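Local coordinates for protein diaminopimelate decarboxylase (Psychromonas ingrahamii, PDB 4XG1) that probably catalyses the decarboxylation of meso-diaminopimelate to L-lysine, the closing step of the diaminopimelate pathway, with pyridoxal 5'-phosphate as cofactor, at residues R40-F45 with M75-D80; A44-S47 with P53-I56; A254-A259 with L271-G276. One frame throughout, in Å; residues are numbered along the deposited sequence.

Contact 1 of 3, residues R40-F45 with M75-D80. With LLP ((2S)-2-amino-6-[[3-hydroxy-2-methyl-5-(phosphonooxymethyl)pyridin-4-yl]methylideneamino]hexanoic acid), chain T.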
loop_
_atom_site.group_PDB
_atom_site.type_symbol
_atom_site.label_atom_id
_atom_site.label_comp_id
_atom_site.label_asym_id
_atom_site.label_seq_id
_atom_site.Cartn_x
_atom_site.Cartn_y
_atom_site.Cartn_z
ATOM N N ARG B 40 -16.321 22.457 5.617
ATOM C CA ARG B 40 -17.742 22.230 5.705
ATOM C C ARG B 40 -18.014 20.907 6.384
ATOM O O ARG B 40 -18.861 20.837 7.283
ATOM C CB ARG B 40 -18.366 22.239 4.341
ATOM C CG ARG B 40 -19.861 22.307 4.361
ATOM C CD ARG B 40 -20.353 22.378 2.934
ATOM N NE ARG B 40 -20.428 21.054 2.336
ATOM C CZ ARG B 40 -20.566 20.800 1.029
ATOM N NH1 ARG B 40 -20.603 21.790 0.128
ATOM N NH2 ARG B 40 -20.665 19.530 0.620
ATOM N N HIS B 41 -17.287 19.864 5.976
ATOM C CA HIS B 41 -17.545 18.517 6.496
ATOM C C HIS B 41 -17.173 18.380 7.961
ATOM O O HIS B 41 -17.870 17.709 8.699
ATOM C CB HIS B 41 -16.866 17.445 5.654
ATOM C CG HIS B 41 -17.584 17.136 4.377
ATOM N ND1 HIS B 41 -17.023 16.364 3.391
ATOM C CD2 HIS B 41 -18.802 17.511 3.909
ATOM C CE1 HIS B 41 -17.874 16.248 2.380
ATOM N NE2 HIS B 41 -18.958 16.950 2.662
ATOM N N TRP B 42 -16.123 19.055 8.403
ATOM C CA TRP B 42 -15.759 19.004 9.813
ATOM C C TRP B 42 -16.805 19.752 10.634
ATOM O O TRP B 42 -17.182 19.323 11.708
ATOM C CB TRP B 42 -14.392 19.626 10.051
ATOM C CG TRP B 42 -13.927 19.493 11.470
ATOM C CD1 TRP B 42 -13.162 18.500 11.993
ATOM C CD2 TRP B 42 -14.191 20.398 12.549
ATOM N NE1 TRP B 42 -12.911 18.732 13.336
ATOM C CE2 TRP B 42 -13.546 19.894 13.689
ATOM C CE3 TRP B 42 -14.918 21.597 12.654
ATOM C CZ2 TRP B 42 -13.599 20.534 14.897
ATOM C CZ3 TRP B 42 -14.968 22.232 13.856
ATOM C CH2 TRP B 42 -14.307 21.718 14.956
ATOM N N GLN B 43 -17.235 20.910 10.132
ATOM C CA GLN B 43 -18.235 21.749 10.810
ATOM C C GLN B 43 -19.595 21.071 10.905
ATOM O O GLN B 43 -20.206 21.099 11.961
ATOM C CB GLN B 43 -18.365 23.112 10.123
ATOM C CG GLN B 43 -17.507 24.155 10.816
ATOM C CD GLN B 43 -16.922 25.160 9.862
ATOM O OE1 GLN B 43 -17.289 25.203 8.669
ATOM N NE2 GLN B 43 -16.060 26.028 10.388
ATOM N N ALA B 44 -20.039 20.451 9.813
ATOM C CA ALA B 44 -21.263 19.654 9.831
ATOM C C ALA B 44 -21.291 18.755 11.044
ATOM O O ALA B 44 -22.305 18.719 11.729
ATOM C CB ALA B 44 -21.397 18.833 8.580
ATOM N N PHE B 45 -20.166 18.128 11.373
ATOM C CA PHE B 45 -20.075 17.320 12.580
ATOM C C PHE B 45 -20.074 18.140 13.874
ATOM O O PHE B 45 -20.718 17.790 14.862
ATOM C CB PHE B 45 -18.764 16.502 12.596
ATOM C CG PHE B 45 -18.859 15.127 11.965
ATOM C CD1 PHE B 45 -19.398 14.097 12.669
ATOM C CD2 PHE B 45 -18.380 14.885 10.681
ATOM C CE1 PHE B 45 -19.504 12.838 12.118
ATOM C CE2 PHE B 45 -18.490 13.636 10.110
ATOM C CZ PHE B 45 -19.057 12.600 10.848
ATOM N N MET B 75 -9.491 25.176 13.151
ATOM C CA MET B 75 -10.861 25.168 13.592
ATOM C C MET B 75 -11.005 24.645 15.007
ATOM O O MET B 75 -12.125 24.511 15.488
ATOM C CB MET B 75 -11.709 24.374 12.636
ATOM C CG MET B 75 -11.780 24.996 11.272
ATOM S SD MET B 75 -12.843 24.060 10.162
ATOM C CE MET B 75 -12.072 22.436 10.236
ATOM N N GLY B 76 -9.902 24.325 15.666
ATOM C CA GLY B 76 -9.930 23.850 17.047
ATOM C C GLY B 76 -10.165 22.359 17.240
ATOM O O GLY B 76 -10.301 21.887 18.399
ATOM N N SER B 77 -10.066 21.596 16.145
ATOM C CA SER B 77 -10.218 20.163 16.188
ATOM C C SER B 77 -9.254 19.404 17.047
ATOM O O SER B 77 -8.122 19.806 17.296
ATOM C CB SER B 77 -10.095 19.581 14.790
ATOM O OG SER B 77 -10.349 18.177 14.799
ATOM N N GLY B 78 -9.739 18.271 17.528
ATOM C CA GLY B 78 -8.878 17.258 18.132
ATOM C C GLY B 78 -8.492 16.262 17.031
ATOM O O GLY B 78 -8.920 16.388 15.880
ATOM N N PHE B 79 -7.669 15.285 17.413
ATOM C CA PHE B 79 -7.126 14.324 16.479
ATOM C C PHE B 79 -7.073 12.959 17.091
ATOM O O PHE B 79 -6.750 12.812 18.268
ATOM C CB PHE B 79 -5.736 14.745 16.075
ATOM C CG PHE B 79 -5.721 16.042 15.333
ATOM C CD1 PHE B 79 -5.947 16.076 13.968
ATOM C CD2 PHE B 79 -5.524 17.251 16.015
ATOM C CE1 PHE B 79 -5.983 17.284 13.283
ATOM C CE2 PHE B 79 -5.572 18.455 15.349
ATOM C CZ PHE B 79 -5.798 18.479 13.977
ATOM N N ASP B 80 -7.421 11.964 16.295
ATOM C CA ASP B 80 -7.260 10.567 16.686
ATOM C C ASP B 80 -6.064 10.028 15.890
ATOM O O ASP B 80 -6.042 10.141 14.670
ATOM C CB ASP B 80 -8.551 9.819 16.354
ATOM C CG ASP B 80 -8.454 8.337 16.605
ATOM O OD1 ASP B 80 -7.778 7.929 17.586
ATOM O OD2 ASP B 80 -9.077 7.577 15.804
HETATM N N1 LLP T . -11.105 5.305 14.811
HETATM C C2 LLP T . -10.494 4.116 14.781
HETATM C "C2'" LLP T . -10.041 3.488 16.075
HETATM C C3 LLP T . -10.269 3.485 13.466
HETATM O O3 LLP T . -9.682 2.269 13.384
HETATM C C4 LLP T . -10.740 4.162 12.253
HETATM C "C4'" LLP T . -10.591 3.588 10.879
HETATM C C5 LLP T . -11.403 5.471 12.418
HETATM C C6 LLP T . -11.529 5.976 13.705
HETATM C "C5'" LLP T . -11.911 6.279 11.256
HETATM O OP4 LLP T . -12.873 5.626 10.526
HETATM P P LLP T . -13.642 6.285 9.284
HETATM O OP1 LLP T . -12.527 6.893 8.445
HETATM O OP2 LLP T . -14.519 5.182 8.649
HETATM O OP3 LLP T . -14.699 7.255 9.845
HETATM N N LLP T . -8.341 1.608 4.381
HETATM C CA LLP T . -9.846 1.439 4.508
HETATM C CB LLP T . -10.395 2.245 5.680
HETATM C CG LLP T . -10.584 1.493 6.983
HETATM C CD LLP T . -10.002 2.234 8.167
HETATM C CE LLP T . -10.410 1.543 9.481
HETATM N NZ LLP T . -10.106 2.227 10.754
HETATM C C LLP T . -10.499 1.984 3.260
HETATM O O LLP T . -9.852 2.550 2.396
HETATM O OXT LLP T . -11.700 1.903 3.062
#
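Trp42 lays its indole beside Met75, whose methyl CE sits 3.3 Å above the ring plane, displaced toward the rim. The same methyl meets the root of the side chain, with CE of Met75 3.6 Å from CB of Trp42. Farther out the sulfur keeps to an oblique place, SD of Met75 lying 4.9 Å from the centroid of the six-membered ring of Trp42, a Met-aromatic contact. The methionine chain runs straight through chi2 and bends at chi3 (-57°), which turns CE back along the indole, so that the two side chains slide past each other in opposite directions. Trp42 swings its ring toward this loop because CG stands trans to the backbone nitrogen (chi1 -175°). At the pyrrole end NE1 of Trp42 comes within 3.0 Å of OG of Ser77, reached obliquely; that hydroxyl lies within hydrogen-bonding reach of Ile56 O in the neighbouring strand. The six-membered end approaches the loop backbone, CH2 of Trp42 being 3.6 Å from O of Met75. Replacing Trp42 by an alanine would probably leave the Met75 methyl without its aromatic surface and open a gap between helix 35-49 and the loop. Gly76, at positive phi, ends helix 66-74 in a Schellman motif, after which strand 78-81 brings OD2 of Asp80 to 3.2 Å from N1 of the bound LLP. An outer helix packed on a loop that leads into an inner strand with its cofactor residue is characteristic of an alpha/beta (TIM) barrel.

Contact 2 of 3, residues A44-S47 with P53-I56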
loop_
_atom_site.group_PDB
_atom_site.type_symbol
_atom_site.label_atom_id
_atom_site.label_comp_id
_atom_site.label_asym_id
_atom_site.label_seq_id
_atom_site.Cartn_x
_atom_site.Cartn_y
_atom_site.Cartn_z
ATOM N N ALA B 44 -20.039 20.451 9.813
ATOM C CA ALA B 44 -21.263 19.654 9.831
ATOM C C ALA B 44 -21.291 18.755 11.044
ATOM O O ALA B 44 -22.305 18.719 11.729
ATOM C CB ALA B 44 -21.397 18.833 8.580
ATOM N N PHE B 45 -20.166 18.128 11.373
ATOM C CA PHE B 45 -20.075 17.320 12.580
ATOM C C PHE B 45 -20.074 18.140 13.874
ATOM O O PHE B 45 -20.718 17.790 14.862
ATOM C CB PHE B 45 -18.764 16.502 12.596
ATOM C CG PHE B 45 -18.859 15.127 11.965
ATOM C CD1 PHE B 45 -19.398 14.097 12.669
ATOM C CD2 PHE B 45 -18.380 14.885 10.681
ATOM C CE1 PHE B 45 -19.504 12.838 12.118
ATOM C CE2 PHE B 45 -18.490 13.636 10.110
ATOM C CZ PHE B 45 -19.057 12.600 10.848
ATOM N N ASP B 46 -19.270 19.198 13.898
ATOM C CA ASP B 46 -19.064 19.967 15.108
ATOM C C ASP B 46 -20.329 20.721 15.521
ATOM O O ASP B 46 -20.770 20.638 16.663
ATOM C CB ASP B 46 -17.952 20.958 14.892
ATOM C CG ASP B 46 -17.564 21.677 16.158
ATOM O OD1 ASP B 46 -17.163 20.990 17.128
ATOM O OD2 ASP B 46 -17.640 22.938 16.134
ATOM N N SER B 47 -20.927 21.425 14.577
ATOM C CA SER B 47 -22.146 22.181 14.836
ATOM C C SER B 47 -23.205 21.238 15.375
ATOM O O SER B 47 -23.716 21.440 16.491
ATOM C CB SER B 47 -22.665 22.849 13.561
ATOM O OG SER B 47 -21.766 23.841 13.151
ATOM N N PRO B 53 -21.350 18.780 25.464
ATOM C CA PRO B 53 -19.885 18.679 25.575
ATOM C C PRO B 53 -19.282 17.602 24.674
ATOM O O PRO B 53 -19.507 16.405 24.885
ATOM C CB PRO B 53 -19.638 18.319 27.049
ATOM C CG PRO B 53 -20.899 18.634 27.750
ATOM C CD PRO B 53 -22.024 18.618 26.752
ATOM N N HIS B 54 -18.501 18.037 23.692
ATOM C CA HIS B 54 -17.931 17.141 22.708
ATOM C C HIS B 54 -16.548 17.534 22.254
ATOM O O HIS B 54 -16.115 18.683 22.397
ATOM C CB HIS B 54 -18.822 17.108 21.500
ATOM C CG HIS B 54 -18.796 18.367 20.705
ATOM N ND1 HIS B 54 -19.350 19.539 21.154
ATOM C CD2 HIS B 54 -18.291 18.636 19.481
ATOM C CE1 HIS B 54 -19.179 20.481 20.243
ATOM N NE2 HIS B 54 -18.554 19.952 19.208
ATOM N N LEU B 55 -15.838 16.545 21.717
ATOM C CA LEU B 55 -14.653 16.807 20.923
ATOM C C LEU B 55 -14.674 16.010 19.622
ATOM O O LEU B 55 -15.002 14.829 19.601
ATOM C CB LEU B 55 -13.394 16.503 21.718
ATOM C CG LEU B 55 -12.098 16.820 20.992
ATOM C CD1 LEU B 55 -12.025 18.284 20.615
ATOM C CD2 LEU B 55 -10.922 16.440 21.856
ATOM N N ILE B 56 -14.323 16.682 18.542
ATOM C CA ILE B 56 -14.128 16.004 17.281
ATOM C C ILE B 56 -12.669 15.758 17.016
ATOM O O ILE B 56 -11.889 16.680 16.772
ATOM C CB ILE B 56 -14.806 16.760 16.181
ATOM C CG1 ILE B 56 -16.268 16.783 16.569
ATOM C CG2 ILE B 56 -14.525 16.101 14.843
ATOM C CD1 ILE B 56 -17.198 17.126 15.450
HETATM O O HOH W 1 -14.835 19.454 18.283
#
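This is a mixed polar and apolar contact at a tight helix-to-strand connection: the chain turns back after helix 35-49, on the outside of the barrel, so that strand 54-59 starts against the helix's last turns. The polar half is a His-carboxylate hydrogen bond. NE2 of His54 donates to OD1 of Asp46 over 2.7 Å, with an N-H...O angle of 153°. Seen from the imidazole, the acceptor lies at the ring edge, close to the ring plane; seen from the carboxylate, the donor stands well above its plane, and the two flat groups are turned 45° to each other. Asp46 projects its carboxylate away from its own backbone nitrogen (chi1 -173°), while the His54 ring is tucked between its backbone N and carbonyl carbon, and the side chains meet nearly at right angles. A water joins the same acceptor to the strand: it donates to OD1 of Asp46 over 3.0 Å and accepts from N of Ile56 over 2.8 Å. The apolar half belongs to Ile56, whose CD1 pushes against the helix, 3.3 Å from CB of Phe45 and equally close to N of Asp46, with CB of Asp46 a little farther off. From that Phe45 CB the ring continues toward Leu241 and Pro275. One oxygen of Asp46 thus takes two donors, and the bridging water satisfies a backbone N-H of the strand. With ND1 of His54 also hydrogen-bonded, to the carbonyl oxygen of His52, both ring nitrogens face oxygen acceptors, an arrangement consistent with a doubly protonated, positively charged imidazole beside the carboxylate.

Contact 3 of 3, residues A254-A259 with L271-G276. With LLP ((2S)-2-amino-6-[[3-hydroxy-2-methyl-5-(phosphonooxymethyl)pyridin-4-yl]methylideneamino]hexanoic acid), chain T.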
loop_
_atom_site.group_PDB
_atom_site.type_symbol
_atom_site.label_atom_id
_atom_site.label_comp_id
_atom_site.label_asym_id
_atom_site.label_seq_id
_atom_site.Cartn_x
_atom_site.Cartn_y
_atom_site.Cartn_z
ATOM N N ALA B 254 -24.783 15.470 10.229
ATOM C CA ALA B 254 -25.821 16.140 11.037
ATOM C C ALA B 254 -26.829 15.139 11.620
ATOM O O ALA B 254 -27.005 15.080 12.826
ATOM C CB ALA B 254 -26.554 17.166 10.191
ATOM N N GLU B 255 -27.449 14.344 10.754
ATOM C CA GLU B 255 -28.449 13.320 11.161
ATOM C C GLU B 255 -27.901 12.267 12.124
ATOM O O GLU B 255 -28.548 11.891 13.122
ATOM C CB GLU B 255 -28.953 12.594 9.932
ATOM C CG GLU B 255 -29.484 13.524 8.855
ATOM C CD GLU B 255 -29.485 12.935 7.454
ATOM O OE1 GLU B 255 -29.133 11.747 7.290
ATOM O OE2 GLU B 255 -29.844 13.669 6.500
ATOM N N TYR B 256 -26.704 11.786 11.809
ATOM C CA TYR B 256 -26.006 10.838 12.652
ATOM C C TYR B 256 -25.788 11.392 14.022
ATOM O O TYR B 256 -25.987 10.682 15.031
ATOM C CB TYR B 256 -24.655 10.482 11.989
ATOM C CG TYR B 256 -23.483 10.074 12.879
ATOM C CD1 TYR B 256 -23.314 8.769 13.275
ATOM C CD2 TYR B 256 -22.514 10.983 13.263
ATOM C CE1 TYR B 256 -22.197 8.370 14.041
ATOM C CE2 TYR B 256 -21.418 10.586 14.044
ATOM C CZ TYR B 256 -21.255 9.275 14.409
ATOM O OH TYR B 256 -20.163 8.860 15.166
ATOM N N MET B 257 -25.343 12.642 14.086
ATOM C CA MET B 257 -25.061 13.271 15.376
ATOM C C MET B 257 -26.341 13.517 16.225
ATOM O O MET B 257 -26.401 13.143 17.394
ATOM C CB MET B 257 -24.372 14.589 15.154
ATOM C CG MET B 257 -23.825 15.193 16.397
ATOM S SD MET B 257 -22.443 14.364 17.146
ATOM C CE MET B 257 -21.303 14.464 15.739
ATOM N N THR B 258 -27.362 14.088 15.612
ATOM C CA THR B 258 -28.630 14.370 16.288
ATOM C C THR B 258 -29.210 13.119 16.933
ATOM O O THR B 258 -29.566 13.140 18.124
ATOM C CB THR B 258 -29.699 14.918 15.305
ATOM O OG1 THR B 258 -29.121 15.915 14.449
ATOM C CG2 THR B 258 -30.790 15.547 16.060
ATOM N N ALA B 259 -29.258 12.019 16.180
ATOM C CA ALA B 259 -29.684 10.755 16.786
ATOM C C ALA B 259 -28.851 10.427 18.040
ATOM O O ALA B 259 -29.390 10.029 19.104
ATOM C CB ALA B 259 -29.599 9.636 15.777
ATOM N N LEU B 271 -18.864 13.572 24.814
ATOM C CA LEU B 271 -18.791 12.685 23.663
ATOM C C LEU B 271 -17.622 12.997 22.708
ATOM O O LEU B 271 -17.484 14.124 22.222
ATOM C CB LEU B 271 -20.089 12.751 22.873
ATOM C CG LEU B 271 -21.320 12.143 23.529
ATOM C CD1 LEU B 271 -22.489 12.360 22.598
ATOM C CD2 LEU B 271 -21.127 10.676 23.860
ATOM N N ILE B 272 -16.785 11.993 22.476
ATOM C CA ILE B 272 -15.715 12.098 21.518
ATOM C C ILE B 272 -16.055 11.304 20.276
ATOM O O ILE B 272 -16.495 10.163 20.354
ATOM C CB ILE B 272 -14.379 11.649 22.128
ATOM C CG1 ILE B 272 -13.939 12.671 23.182
ATOM C CG2 ILE B 272 -13.303 11.549 21.046
ATOM C CD1 ILE B 272 -12.757 12.248 24.013
ATOM N N PHE B 273 -15.855 11.930 19.128
ATOM C CA PHE B 273 -16.022 11.302 17.817
ATOM C C PHE B 273 -14.734 11.323 17.005
ATOM O O PHE B 273 -13.973 12.288 17.028
ATOM C CB PHE B 273 -17.064 12.053 17.007
ATOM C CG PHE B 273 -18.358 12.190 17.701
ATOM C CD1 PHE B 273 -18.580 13.225 18.597
ATOM C CD2 PHE B 273 -19.376 11.281 17.457
ATOM C CE1 PHE B 273 -19.787 13.350 19.241
ATOM C CE2 PHE B 273 -20.594 11.409 18.101
ATOM C CZ PHE B 273 -20.789 12.440 18.996
ATOM N N GLU B 274 -14.533 10.263 16.228
ATOM C CA GLU B 274 -13.289 10.053 15.490
ATOM C C GLU B 274 -13.518 9.872 14.009
ATOM O O GLU B 274 -13.035 8.936 13.429
ATOM C CB GLU B 274 -12.591 8.825 16.041
ATOM C CG GLU B 274 -12.167 8.892 17.493
ATOM C CD GLU B 274 -11.566 7.590 17.975
ATOM O OE1 GLU B 274 -11.760 6.541 17.320
ATOM O OE2 GLU B 274 -10.873 7.578 19.001
ATOM N N PRO B 275 -14.300 10.757 13.380
ATOM C CA PRO B 275 -14.541 10.508 11.979
ATOM C C PRO B 275 -13.289 10.721 11.080
ATOM O O PRO B 275 -12.514 11.637 11.305
ATOM C CB PRO B 275 -15.615 11.548 11.636
ATOM C CG PRO B 275 -15.307 12.677 12.547
ATOM C CD PRO B 275 -14.906 12.021 13.819
ATOM N N GLY B 276 -13.178 9.933 10.016
ATOM C CA GLY B 276 -12.148 10.134 8.990
ATOM C C GLY B 276 -12.731 10.273 7.605
ATOM O O GLY B 276 -12.815 11.381 7.047
HETATM N N1 LLP T . -11.105 5.305 14.811
HETATM C C2 LLP T . -10.494 4.116 14.781
HETATM C "C2'" LLP T . -10.041 3.488 16.075
HETATM C C3 LLP T . -10.269 3.485 13.466
HETATM O O3 LLP T . -9.682 2.269 13.384
HETATM C C4 LLP T . -10.740 4.162 12.253
HETATM C "C4'" LLP T . -10.591 3.588 10.879
HETATM C C5 LLP T . -11.403 5.471 12.418
HETATM C C6 LLP T . -11.529 5.976 13.705
HETATM C "C5'" LLP T . -11.911 6.279 11.256
HETATM O OP4 LLP T . -12.873 5.626 10.526
HETATM P P LLP T . -13.642 6.285 9.284
HETATM O OP1 LLP T . -12.527 6.893 8.445
HETATM O OP2 LLP T . -14.519 5.182 8.649
HETATM O OP3 LLP T . -14.699 7.255 9.845
HETATM N N LLP T . -8.341 1.608 4.381
HETATM C CA LLP T . -9.846 1.439 4.508
HETATM C CB LLP T . -10.395 2.245 5.680
HETATM C CG LLP T . -10.584 1.493 6.983
HETATM C CD LLP T . -10.002 2.234 8.167
HETATM C CE LLP T . -10.410 1.543 9.481
HETATM N NZ LLP T . -10.106 2.227 10.754
HETATM C C LLP T . -10.499 1.984 3.260
HETATM O O LLP T . -9.852 2.550 2.396
HETATM O OXT LLP T . -11.700 1.903 3.062
#
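Phe273 is met by two helix side chains in quite different ways, Met257 over its face and the hydroxyl of Tyr256 at its edge. The methyl CE of Met257 stands almost on the ring normal, 3.8 Å from the centroid of Phe273 and 7° off the perpendicular, a CH-pi contact over the ring centre. The sulfur is set to one side of that axis: SD of Met257 lies 3.7 Å from the same centroid, 35° off the normal, completing a Met-aromatic contact. Successive bends at chi2 and chi3 curl the methionine end so that both atoms reach the ring. The Tyr256 hydroxyl lies in the plane of the Phe273 ring, OH of Tyr256 3.4 Å from CD2 of Phe273, while the tyrosine side chain slides past the phenylalanine in the opposite direction. No hydrogen bond joins the two segments; these three buried side chains make the contact. Beyond Phe273 the chain turns to the cofactor. Glu274, extended beyond CG, puts OE1 2.9 Å from N1 of LLP, and N of Gly276 donates to the phosphate oxygen OP3 of LLP over 3.1 Å, nearly straight at 164°. Gly276 occupies the N-cap position of helix 277-280, whose dipole would probably favour the phosphate, and a CB on this glycine would collide with LLP OP1. Helix 253-262 forms a beta-alpha-beta unit with strands 234-236 and 270-273; Met257 also packs on Phe45, Ala48 and Ala49 of helix 35-49, and strand 270-273 runs parallel between strands 234-236 and 54-59.

How the contacts relate
From the N terminus, helix 35-49 starts two of the contacts. Contact 2 closes the short turn from this helix into strand 54-59; contact 1 starts from the same helix, sharing Ala44 and Phe45, and closes a longer loop that takes in strand 54-59 and helix 66-74 before reaching strand 78-81. Contact 3 follows in series, some 170 residues later, across the connection from helix 253-262 to strand 270-273. The three strands are parallel neighbours, with 54-59 in the middle, joined by backbone hydrogen bonds, so the last barrel strand meets the first. Phe45 packs on Tyr256, tying contact 1 to contact 3, and both of these reach LLP.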